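Side-chain contacts in pili retraction protein PilT (PDB 5FL3), which binds ADP and probably hydrolyses ATP, consistent with a pilus-retraction ATPase of the GSP E family: residues 113-117 against 118-122; 125-128 against 129-133; 331-334 against 335-339. All blocks are in the same frame, centred on the assembly; numbering follows the deposited sequence.

How the contacts relate
The contacts follow one another along the chain, each a local contact on a helix or at its end. Contacts 1 and 2 lie on consecutive helices, 115-118 and 122-130, with centres about 15 Å apart, and they touch where Phe115 and Leu120 pack on Met125. Both lean on helix 146-160, which follows the P-loop. Contact 3 comes much later, on helix 328-337; its centre is about 17 Å from that of contact 1 and about 27 Å from that of contact 2. Strand 287-295, at the edge of the seven-stranded mixed sheet, connects it to contact 1, since Leu120 and His331 both reach Leu291. Of the three, contact 1 alone touches ADP.

Contact 1: residues 113-117 against 118-122; sequences PSFEA and LGLPR. With ADP (adenosine-5'-diphosphate), chain B; GOL (glycerol), chain C.
Glu116 and Arg122 form a salt bridge with their flat ends nearly coplanar, 14° apart. Arg122 NH2 donates to the syn side of Glu116 OE1 at 3.0 Å, while Arg122 NE faces Glu116 OE2 across a gap modelled so short that its length is doubtful. A bend in the glutamate chain (chi2 84°) turns the carboxylate back to the arginine. Arg122 NH1 has a second acidic partner in Glu126. A glycerol, probably from the crystallisation liquor, adds to the polar cluster: its O2 accepts from Phe115 N at 2.9 Å and weakly from Arg122 NH2, and sits over one face of the Phe115 ring.

The short, weakly bonded helix 115-118 is capped by a side chain at its start and by backbone bonds at its end. Ser114 is its N-cap, with Ser114 OG accepting from Ala117 N at 2.9 Å. At the other end Gly119 turns to positive phi in a Schellman motif: Leu120 N reaches back to Phe115 O (2.9 Å), and Gly119 N approaches Glu116 O from above the carbonyl plane. The turn leaves Leu118 O facing the nucleotide, where it accepts from N6 of ADP at 2.6 Å, a backbone reading of the adenine amino group.

Among apolar groups, Phe115, Leu118 and Leu120 touch helix 146-160. Pro113 CB meets Leu118 CD2 at 3.5 Å. Leu120 CD1 comes to the edge of the Phe115 ring, 3.8 Å from Phe115 CD1. Phe115 CD2 lies over a face of the Arg122 guanidinium, whose plane is turned 54° from the ring.

Contact 2: residues 125-128 against 129-133; sequences MESL and AAKER
Ala129 packs its methyl group onto the preceding turn, with Ala129 CB 3.6 Å from Met125 O and about as far from Glu126 O. The same residue makes the one strong backbone bond here: Ala129 N donates to Met125 O at 2.9 Å, nearly straight at 163°. This is the tight part of the contact. The small side chain is consistent with the close approach of helix 146-160, whose Leu153, His156 and Ile157 touch it. Met125 and Leu128 are also buried; both pack on Leu274 of strand 270-280, Leu128 on Leu271 as well. Leu128 CG stands beside its own backbone N (chi1 -74°), the branch turned off the following turn and given to the strand.

Helix 122-130 ends here, and the chain passes through a short loop into strand 134-139, a parallel inner strand of the mixed sheet that runs into the P-loop of this P-loop NTPase.

Toward the C-terminal end, on the exposed side, the bonding weakens. Ala130 N is shared between Glu126 O, at 3.0 Å, and Ser127 O, both bonds weak and well off straight. Lys131 N reaches Leu128 O only weakly, at 3.4 Å, and with Lys131 the backbone leaves helical angles. Its side chain, bent at chi2 (-74°), lays CG 3.5 Å from Ser127 O, then carries NZ along the exposed flank to 4.3 Å from Ser127 OG, too far for a bond. Glu126 turns its carboxylate off this turn toward Arg122. The methyl group of Ala130 touches Tyr161, in the loop that follows helix 146-160.

Contact 3: residues 331-334 against 335-339; sequences HLVE and LYTEG
Tyr336 N donates to Leu332 O at 2.7 Å and 166°, the shortest bond between the two halves of this helical turn. Thr337 N to Val333 O (2.8 Å) is slightly straighter, and Leu335 N to His331 O is more bent. The last, Glu338 N to Glu334 O, is weak.

The side chains of His331 and Leu335, one turn apart, make a CH-pi contact: Leu335 CG lies 4.0 Å from the imidazole centroid, 16° off the ring normal, and Leu335 CD1 comes to 3.5 Å from His331 ND1. With CG turned opposite the backbone N (chi1 -169°), the ring swings along the helix over this leucine, while ND1 accepts from Leu291 N of strand 287-295. Helix 328-337 is thereby fastened to the edge strand of the mixed sheet, where Leu335 also packs on Val288. Putting an alanine at His331 would probably leave Leu291 N without its acceptor and uncover one flank of Leu335.

On the exposed side Glu334 and Glu338 run side by side, Glu334 OE2 4.1 Å from Glu338 OE1; such like charges might favour proton uptake by one of them. Gly339, with positive phi, ends the helix in a Schellman motif, its N bonded to Tyr336 O at 2.7 Å. One turn apart on the face toward helix 353-361, Val333 CG1 meets Thr337 CG2 at 4.1 Å, with Phe356 touching Val333 and Leu360 touching Thr337.

Contact 1: residues 113-117 against 118-122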
ATOM      1  N   PRO A 113      -7.557  -8.417  -5.805  1.00 40.98           N
ATOM      2  CA  PRO A 113      -7.887  -9.480  -4.858  1.00 40.79           C
ATOM      3  C   PRO A 113      -9.119  -9.117  -4.035  1.00 43.68           C
ATOM      4  O   PRO A 113      -9.359  -7.933  -3.797  1.00 42.68           O
ATOM      5  CB  PRO A 113      -6.632  -9.557  -3.977  1.00 42.98           C
ATOM      6  CG  PRO A 113      -5.542  -8.903  -4.785  1.00 36.81           C
ATOM      7  CD  PRO A 113      -6.231  -7.828  -5.538  1.00 35.79           C
ATOM      8  N   SER A 114      -9.888 -10.116  -3.616  1.00 40.41           N
ATOM      9  CA  SER A 114     -11.005  -9.887  -2.710  1.00 44.15           C
ATOM     10  C   SER A 114     -10.535  -9.620  -1.281  1.00 46.30           C
ATOM     11  O   SER A 114      -9.415  -9.984  -0.913  1.00 44.78           O
ATOM     12  CB  SER A 114     -11.922 -11.092  -2.702  1.00 43.36           C
ATOM     13  OG  SER A 114     -11.263 -12.164  -2.068  1.00 45.99           O
ATOM     14  N   PHE A 115     -11.405  -9.015  -0.478  1.00 43.12           N
ATOM     15  CA  PHE A 115     -11.111  -8.785   0.927  1.00 44.00           C
ATOM     16  C   PHE A 115     -10.698 -10.086   1.567  1.00 46.69           C
ATOM     17  O   PHE A 115      -9.742 -10.140   2.352  1.00 40.46           O
ATOM     18  CB  PHE A 115     -12.321  -8.221   1.666  1.00 43.19           C
ATOM     19  CG  PHE A 115     -12.689  -6.834   1.254  1.00 44.23           C
ATOM     20  CD1 PHE A 115     -11.710  -5.873   1.060  1.00 41.32           C
ATOM     21  CD2 PHE A 115     -14.018  -6.490   1.043  1.00 45.03           C
ATOM     22  CE1 PHE A 115     -12.054  -4.585   0.676  1.00 42.92           C
ATOM     23  CE2 PHE A 115     -14.370  -5.210   0.660  1.00 42.18           C
ATOM     24  CZ  PHE A 115     -13.396  -4.257   0.474  1.00 46.12           C
ATOM     25  N   GLU A 116     -11.422 -11.144   1.206  1.00 47.33           N
ATOM     26  CA  GLU A 116     -11.208 -12.447   1.827  1.00 47.35           C
ATOM     27  C   GLU A 116      -9.852 -13.000   1.440  1.00 42.53           C
ATOM     28  O   GLU A 116      -9.126 -13.483   2.302  1.00 44.32           O
ATOM     29  CB  GLU A 116     -12.321 -13.429   1.449  1.00 49.75           C
ATOM     30  CG  GLU A 116     -13.650 -13.175   2.177  1.00 43.37           C
ATOM     31  CD  GLU A 116     -14.499 -12.107   1.509  1.00 44.51           C
ATOM     32  OE1 GLU A 116     -14.271 -11.810   0.320  1.00 46.59           O
ATOM     33  OE2 GLU A 116     -15.402 -11.564   2.173  1.00 53.38           O
ATOM     34  N   ALA A 117      -9.515 -12.923   0.151  1.00 39.22           N
ATOM     35  CA  ALA A 117      -8.160 -13.228  -0.316  1.00 39.55           C
ATOM     36  C   ALA A 117      -7.076 -12.480   0.474  1.00 40.52           C
ATOM     37  O   ALA A 117      -6.030 -13.037   0.776  1.00 43.66           O
ATOM     38  CB  ALA A 117      -8.030 -12.910  -1.785  1.00 36.10           C
ATOM     39  N   LEU A 118      -7.338 -11.223   0.818  1.00 39.15           N
ATOM     40  CA  LEU A 118      -6.332 -10.387   1.469  1.00 38.91           C
ATOM     41  C   LEU A 118      -6.278 -10.591   2.971  1.00 40.93           C
ATOM     42  O   LEU A 118      -5.391 -10.061   3.636  1.00 40.24           O
ATOM     43  CB  LEU A 118      -6.591  -8.903   1.167  1.00 35.44           C
ATOM     44  CG  LEU A 118      -6.471  -8.570  -0.319  1.00 37.32           C
ATOM     45  CD1 LEU A 118      -6.638  -7.077  -0.576  1.00 32.79           C
ATOM     46  CD2 LEU A 118      -5.146  -9.098  -0.859  1.00 35.61           C
ATOM     47  N   GLY A 119      -7.231 -11.351   3.507  1.00 40.74           N
ATOM     48  CA  GLY A 119      -7.368 -11.487   4.942  1.00 34.93           C
ATOM     49  C   GLY A 119      -7.820 -10.215   5.633  1.00 41.45           C
ATOM     50  O   GLY A 119      -7.416  -9.953   6.767  1.00 43.51           O
ATOM     51  N   LEU A 120      -8.642  -9.419   4.944  1.00 45.51           N
ATOM     52  CA  LEU A 120      -9.207  -8.174   5.481  1.00 42.19           C
ATOM     53  C   LEU A 120     -10.666  -8.407   5.855  1.00 44.24           C
ATOM     54  O   LEU A 120     -11.457  -8.837   5.008  1.00 46.02           O
ATOM     55  CB  LEU A 120      -9.127  -7.038   4.453  1.00 43.02           C
ATOM     56  CG  LEU A 120      -7.848  -6.474   3.832  1.00 40.05           C
ATOM     57  CD1 LEU A 120      -8.182  -5.855   2.484  1.00 33.99           C
ATOM     58  CD2 LEU A 120      -7.274  -5.406   4.725  1.00 38.21           C
ATOM     59  N   PRO A 121     -11.039  -8.119   7.110  1.00 44.32           N
ATOM     60  CA  PRO A 121     -12.407  -8.416   7.584  1.00 39.53           C
ATOM     61  C   PRO A 121     -13.485  -7.644   6.817  1.00 47.82           C
ATOM     62  O   PRO A 121     -13.559  -6.409   6.881  1.00 46.23           O
ATOM     63  CB  PRO A 121     -12.379  -8.006   9.060  1.00 38.18           C
ATOM     64  CG  PRO A 121     -11.142  -7.127   9.212  1.00 47.88           C
ATOM     65  CD  PRO A 121     -10.161  -7.611   8.178  1.00 42.95           C
ATOM     66  N   ARG A 122     -14.331  -8.397   6.115  1.00 47.89           N
ATOM     67  CA  ARG A 122     -15.248  -7.834   5.142  1.00 44.01           C
ATOM     68  C   ARG A 122     -16.162  -6.786   5.735  1.00 47.29           C
ATOM     69  O   ARG A 122     -16.379  -5.727   5.131  1.00 48.15           O
ATOM     70  CB  ARG A 122     -16.088  -8.932   4.492  1.00 40.81           C
ATOM     71  CG  ARG A 122     -17.182  -8.357   3.590  1.00 49.08           C
ATOM     72  CD  ARG A 122     -17.642  -9.323   2.510  1.00 46.01           C
ATOM     73  NE  ARG A 122     -16.614  -9.581   1.502  1.00 49.18           N
ATOM     74  CZ  ARG A 122     -16.431  -8.828   0.418  1.00 50.61           C
ATOM     75  NH1 ARG A 122     -17.197  -7.760   0.211  1.00 41.72           N
ATOM     76  NH2 ARG A 122     -15.477  -9.133  -0.452  1.00 45.01           N
TER
HETATM   77  PB  ADP B 400       2.959  -1.804   0.078  1.00 39.08           P
HETATM   78  O1B ADP B 400       4.390  -1.672  -0.424  1.00 38.31           O
HETATM   79  O2B ADP B 400       2.827  -1.739   1.584  1.00 34.65           O
HETATM   80  O3B ADP B 400       1.957  -0.932  -0.644  1.00 40.33           O
HETATM   81  PA  ADP B 400       1.933  -3.907  -1.656  1.00 50.23           P
HETATM   82  O1A ADP B 400       2.790  -3.373  -2.791  1.00 53.17           O
HETATM   83  O2A ADP B 400       0.410  -3.842  -1.724  1.00 43.03           O
HETATM   84  O3A ADP B 400       2.507  -3.316  -0.258  1.00 41.75           O
HETATM   85  O5' ADP B 400       2.288  -5.461  -1.420  1.00 49.81           O
HETATM   86  C5' ADP B 400       3.584  -6.016  -1.651  1.00 47.18           C
HETATM   87  C4' ADP B 400       3.374  -7.486  -2.026  1.00 49.29           C
HETATM   88  O4' ADP B 400       2.584  -8.140  -1.027  1.00 46.94           O
HETATM   89  C3' ADP B 400       2.652  -7.651  -3.356  1.00 44.60           C
HETATM   90  O3' ADP B 400       3.433  -8.563  -4.129  1.00 41.36           O
HETATM   91  C2' ADP B 400       1.280  -8.223  -3.010  1.00 48.54           C
HETATM   92  O2' ADP B 400       0.857  -9.250  -3.912  1.00 49.78           O
HETATM   93  C1' ADP B 400       1.453  -8.804  -1.614  1.00 50.50           C
HETATM   94  N9  ADP B 400       0.246  -8.611  -0.754  1.00 50.09           N
HETATM   95  C8  ADP B 400      -0.479  -7.475  -0.655  1.00 45.28           C
HETATM   96  N7  ADP B 400      -1.513  -7.607   0.220  1.00 43.24           N
HETATM   97  C5  ADP B 400      -1.463  -8.869   0.701  1.00 44.52           C
HETATM   98  C6  ADP B 400      -2.256  -9.674   1.661  1.00 43.83           C
HETATM   99  N6  ADP B 400      -3.321  -9.123   2.284  1.00 33.90           N
HETATM  100  N1  ADP B 400      -1.861 -10.965   1.890  1.00 47.39           N
HETATM  101  C2  ADP B 400      -0.791 -11.511   1.272  1.00 41.63           C
HETATM  102  N3  ADP B 400      -0.024 -10.835   0.391  1.00 47.72           N
HETATM  103  C4  ADP B 400      -0.302  -9.535   0.063  1.00 51.38           C
HETATM  104  C1  GOL C 401     -14.741  -5.813  -2.692  1.00 50.96           C
HETATM  105  O1  GOL C 401     -16.069  -5.981  -2.224  1.00 52.36           O
HETATM  106  C2  GOL C 401     -14.139  -7.149  -3.128  1.00 56.05           C
HETATM  107  O2  GOL C 401     -13.624  -7.830  -1.998  1.00 49.87           O
HETATM  108  C3  GOL C 401     -12.990  -6.876  -4.101  1.00 54.26           C
HETATM  109  O3  GOL C 401     -12.260  -5.769  -3.624  1.00 44.67           O

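Contact 2: residues 125-128 against 129-133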
ATOM      1  N   MET A 125     -14.450  -3.527   6.411  1.00 43.77           N
ATOM      2  CA  MET A 125     -14.109  -2.837   5.180  1.00 42.90           C
ATOM      3  C   MET A 125     -15.328  -2.115   4.606  1.00 46.75           C
ATOM      4  O   MET A 125     -15.303  -0.903   4.378  1.00 43.55           O
ATOM      5  CB  MET A 125     -13.540  -3.813   4.157  1.00 41.63           C
ATOM      6  CG  MET A 125     -12.174  -4.364   4.510  1.00 42.95           C
ATOM      7  SD  MET A 125     -10.905  -3.128   4.867  1.00 42.64           S
ATOM      8  CE  MET A 125     -10.873  -3.145   6.657  1.00 42.66           C
ATOM      9  N   GLU A 126     -16.401  -2.864   4.398  1.00 45.51           N
ATOM     10  CA  GLU A 126     -17.623  -2.298   3.839  1.00 46.94           C
ATOM     11  C   GLU A 126     -18.190  -1.166   4.692  1.00 46.23           C
ATOM     12  O   GLU A 126     -18.797  -0.218   4.183  1.00 49.89           O
ATOM     13  CB  GLU A 126     -18.661  -3.402   3.655  1.00 45.30           C
ATOM     14  CG  GLU A 126     -18.234  -4.394   2.601  1.00 45.20           C
ATOM     15  CD  GLU A 126     -19.192  -5.532   2.456  1.00 44.65           C
ATOM     16  OE1 GLU A 126     -20.101  -5.636   3.303  1.00 50.26           O
ATOM     17  OE2 GLU A 126     -19.032  -6.324   1.498  1.00 47.85           O
ATOM     18  N   SER A 127     -17.979  -1.257   5.992  1.00 45.38           N
ATOM     19  CA  SER A 127     -18.439  -0.215   6.895  1.00 47.31           C
ATOM     20  C   SER A 127     -17.676   1.097   6.636  1.00 48.60           C
ATOM     21  O   SER A 127     -18.279   2.163   6.537  1.00 51.14           O
ATOM     22  CB  SER A 127     -18.275  -0.672   8.348  1.00 40.31           C
ATOM     23  OG  SER A 127     -18.737   0.322   9.227  1.00 48.87           O
ATOM     24  N   LEU A 128     -16.353   0.995   6.514  1.00 48.45           N
ATOM     25  CA  LEU A 128     -15.489   2.134   6.220  1.00 44.96           C
ATOM     26  C   LEU A 128     -15.769   2.712   4.830  1.00 49.29           C
ATOM     27  O   LEU A 128     -15.763   3.936   4.644  1.00 46.34           O
ATOM     28  CB  LEU A 128     -14.026   1.719   6.320  1.00 42.46           C
ATOM     29  CG  LEU A 128     -13.420   1.499   7.704  1.00 48.19           C
ATOM     30  CD1 LEU A 128     -12.070   0.780   7.575  1.00 41.32           C
ATOM     31  CD2 LEU A 128     -13.256   2.824   8.466  1.00 44.15           C
ATOM     32  N   ALA A 129     -16.006   1.825   3.859  1.00 51.12           N
ATOM     33  CA  ALA A 129     -16.350   2.229   2.490  1.00 51.56           C
ATOM     34  C   ALA A 129     -17.668   3.003   2.451  1.00 51.34           C
ATOM     35  O   ALA A 129     -17.869   3.850   1.584  1.00 54.31           O
ATOM     36  CB  ALA A 129     -16.431   1.002   1.565  1.00 40.82           C
ATOM     37  N   ALA A 130     -18.559   2.706   3.392  1.00 51.26           N
ATOM     38  CA  ALA A 130     -19.897   3.292   3.406  1.00 52.73           C
ATOM     39  C   ALA A 130     -19.892   4.737   3.900  1.00 50.33           C
ATOM     40  O   ALA A 130     -20.779   5.508   3.557  1.00 49.24           O
ATOM     41  CB  ALA A 130     -20.836   2.444   4.271  1.00 50.13           C
ATOM     42  N   LYS A 131     -18.911   5.101   4.719  1.00 52.46           N
ATOM     43  CA  LYS A 131     -18.800   6.484   5.172  1.00 49.72           C
ATOM     44  C   LYS A 131     -18.542   7.376   3.977  1.00 49.04           C
ATOM     45  O   LYS A 131     -17.851   6.998   3.041  1.00 53.43           O
ATOM     46  CB  LYS A 131     -17.679   6.654   6.191  1.00 47.08           C
ATOM     47  CG  LYS A 131     -17.596   5.556   7.227  1.00 46.80           C
ATOM     48  CD  LYS A 131     -18.698   5.653   8.267  1.00 50.40           C
ATOM     49  CE  LYS A 131     -18.377   4.744   9.439  1.00 49.08           C
ATOM     50  NZ  LYS A 131     -19.558   4.400  10.250  1.00 49.59           N
ATOM     51  N   GLU A 132     -19.096   8.570   3.996  1.00 51.18           N
ATOM     52  CA  GLU A 132     -18.900   9.442   2.858  1.00 53.75           C
ATOM     53  C   GLU A 132     -18.054  10.667   3.223  1.00 52.47           C
ATOM     54  O   GLU A 132     -17.836  11.555   2.392  1.00 48.19           O
ATOM     55  CB  GLU A 132     -20.261   9.847   2.274  1.00 64.36           C
ATOM     56  CG  GLU A 132     -21.193  10.628   3.192  1.00 66.22           C
ATOM     57  CD  GLU A 132     -22.515  10.963   2.502  1.00 71.01           C
ATOM     58  OE1 GLU A 132     -22.475  11.539   1.387  1.00 66.81           O
ATOM     59  OE2 GLU A 132     -23.584  10.667   3.081  1.00 72.72           O
ATOM     60  N   ARG A 133     -17.582  10.697   4.470  1.00 42.77           N
ATOM     61  CA  ARG A 133     -16.685  11.734   4.943  1.00 42.59           C
ATOM     62  C   ARG A 133     -15.666  11.068   5.872  1.00 41.56           C
ATOM     63  O   ARG A 133     -16.003  10.122   6.572  1.00 43.62           O
ATOM     64  CB  ARG A 133     -17.471  12.834   5.684  1.00 50.59           C
ATOM     65  CG  ARG A 133     -18.977  12.747   5.472  1.00 53.31           C
ATOM     66  CD  ARG A 133     -19.770  13.796   6.220  1.00 57.49           C
ATOM     67  NE  ARG A 133     -21.211  13.480   6.281  1.00 66.57           N
ATOM     68  CZ  ARG A 133     -22.038  13.409   5.230  1.00 68.75           C
ATOM     69  NH1 ARG A 133     -21.593  13.639   3.996  1.00 61.52           N
ATOM     70  NH2 ARG A 133     -23.328  13.126   5.414  1.00 74.91           N
TER

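Contact 3: residues 331-334 against 335-339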
ATOM      1  N   HIS A 331      -4.327  -9.959  17.094  1.00 49.69           N
ATOM      2  CA  HIS A 331      -4.533 -10.684  15.851  1.00 49.14           C
ATOM      3  C   HIS A 331      -3.485 -11.773  15.695  1.00 48.54           C
ATOM      4  O   HIS A 331      -3.754 -12.794  15.066  1.00 50.90           O
ATOM      5  CB  HIS A 331      -4.510  -9.741  14.646  1.00 44.56           C
ATOM      6  CG  HIS A 331      -4.979 -10.379  13.375  1.00 46.32           C
ATOM      7  ND1 HIS A 331      -4.305 -10.249  12.178  1.00 45.46           N
ATOM      8  CD2 HIS A 331      -6.055 -11.160  13.112  1.00 50.66           C
ATOM      9  CE1 HIS A 331      -4.942 -10.922  11.238  1.00 47.33           C
ATOM     10  NE2 HIS A 331      -6.011 -11.484  11.778  1.00 47.54           N
ATOM     11  N   LEU A 332      -2.302 -11.557  16.276  1.00 47.77           N
ATOM     12  CA  LEU A 332      -1.180 -12.498  16.148  1.00 48.68           C
ATOM     13  C   LEU A 332      -1.463 -13.804  16.883  1.00 53.69           C
ATOM     14  O   LEU A 332      -1.274 -14.891  16.330  1.00 48.84           O
ATOM     15  CB  LEU A 332       0.112 -11.884  16.675  1.00 44.82           C
ATOM     16  CG  LEU A 332       0.821 -10.891  15.751  1.00 50.29           C
ATOM     17  CD1 LEU A 332       1.964 -10.196  16.481  1.00 50.68           C
ATOM     18  CD2 LEU A 332       1.323 -11.561  14.464  1.00 46.13           C
ATOM     19  N   VAL A 333      -1.899 -13.680  18.136  1.00 53.60           N
ATOM     20  CA  VAL A 333      -2.463 -14.793  18.892  1.00 53.87           C
ATOM     21  C   VAL A 333      -3.428 -15.601  18.020  1.00 54.90           C
ATOM     22  O   VAL A 333      -3.273 -16.816  17.859  1.00 53.11           O
ATOM     23  CB  VAL A 333      -3.201 -14.290  20.153  1.00 51.09           C
ATOM     24  CG1 VAL A 333      -4.247 -15.284  20.591  1.00 51.73           C
ATOM     25  CG2 VAL A 333      -2.210 -14.000  21.276  1.00 54.33           C
ATOM     26  N   GLU A 334      -4.395 -14.904  17.431  1.00 53.39           N
ATOM     27  CA  GLU A 334      -5.408 -15.528  16.588  1.00 54.34           C
ATOM     28  C   GLU A 334      -4.792 -16.222  15.369  1.00 53.15           C
ATOM     29  O   GLU A 334      -5.256 -17.273  14.943  1.00 56.95           O
ATOM     30  CB  GLU A 334      -6.434 -14.473  16.155  1.00 51.34           C
ATOM     31  CG  GLU A 334      -7.591 -15.016  15.341  1.00 59.34           C
ATOM     32  CD  GLU A 334      -8.650 -13.961  15.041  1.00 73.36           C
ATOM     33  OE1 GLU A 334      -8.562 -12.833  15.590  1.00 69.47           O
ATOM     34  OE2 GLU A 334      -9.573 -14.263  14.246  1.00 78.47           O
ATOM     35  N   LEU A 335      -3.739 -15.635  14.811  1.00 53.67           N
ATOM     36  CA  LEU A 335      -3.063 -16.231  13.658  1.00 54.67           C
ATOM     37  C   LEU A 335      -2.220 -17.433  14.079  1.00 52.45           C
ATOM     38  O   LEU A 335      -2.203 -18.456  13.389  1.00 52.78           O
ATOM     39  CB  LEU A 335      -2.191 -15.188  12.928  1.00 47.18           C
ATOM     40  CG  LEU A 335      -2.972 -14.170  12.080  1.00 50.60           C
ATOM     41  CD1 LEU A 335      -2.147 -12.927  11.786  1.00 40.45           C
ATOM     42  CD2 LEU A 335      -3.487 -14.809  10.783  1.00 43.85           C
ATOM     43  N   TYR A 336      -1.522 -17.297  15.209  1.00 54.07           N
ATOM     44  CA  TYR A 336      -0.712 -18.387  15.747  1.00 55.01           C
ATOM     45  C   TYR A 336      -1.564 -19.598  16.130  1.00 58.03           C
ATOM     46  O   TYR A 336      -1.312 -20.699  15.626  1.00 59.86           O
ATOM     47  CB  TYR A 336       0.098 -17.945  16.961  1.00 54.80           C
ATOM     48  CG  TYR A 336       0.875 -19.094  17.539  1.00 59.01           C
ATOM     49  CD1 TYR A 336       1.872 -19.712  16.798  1.00 62.15           C
ATOM     50  CD2 TYR A 336       0.587 -19.598  18.801  1.00 60.19           C
ATOM     51  CE1 TYR A 336       2.583 -20.779  17.301  1.00 61.28           C
ATOM     52  CE2 TYR A 336       1.300 -20.668  19.320  1.00 57.45           C
ATOM     53  CZ  TYR A 336       2.298 -21.258  18.563  1.00 64.31           C
ATOM     54  OH  TYR A 336       3.019 -22.334  19.051  1.00 64.89           O
ATOM     55  N   THR A 337      -2.566 -19.408  16.993  1.00 52.32           N
ATOM     56  CA  THR A 337      -3.400 -20.535  17.417  1.00 50.20           C
ATOM     57  C   THR A 337      -4.044 -21.232  16.236  1.00 55.81           C
ATOM     58  O   THR A 337      -4.247 -22.452  16.278  1.00 63.64           O
ATOM     59  CB  THR A 337      -4.533 -20.145  18.376  1.00 46.83           C
ATOM     60  OG1 THR A 337      -5.596 -19.533  17.633  1.00 56.58           O
ATOM     61  CG2 THR A 337      -4.039 -19.240  19.494  1.00 47.62           C
ATOM     62  N   GLU A 338      -4.356 -20.476  15.185  1.00 55.97           N
ATOM     63  CA  GLU A 338      -4.968 -21.050  13.982  1.00 50.41           C
ATOM     64  C   GLU A 338      -3.959 -21.671  13.056  1.00 45.04           C
ATOM     65  O   GLU A 338      -4.317 -22.195  12.008  1.00 46.26           O
ATOM     66  CB  GLU A 338      -5.743 -19.998  13.220  1.00 50.06           C
ATOM     67  CG  GLU A 338      -7.079 -19.711  13.825  1.00 65.07           C
ATOM     68  CD  GLU A 338      -7.892 -18.809  12.948  1.00 70.73           C
ATOM     69  OE1 GLU A 338      -7.573 -17.598  12.904  1.00 67.61           O
ATOM     70  OE2 GLU A 338      -8.834 -19.318  12.293  1.00 76.16           O
ATOM     71  N   GLY A 339      -2.692 -21.585  13.426  1.00 47.06           N
ATOM     72  CA  GLY A 339      -1.651 -22.262  12.680  1.00 53.56           C
ATOM     73  C   GLY A 339      -1.341 -21.627  11.342  1.00 53.73           C
ATOM     74  O   GLY A 339      -0.953 -22.319  10.404  1.00 52.06           O
TER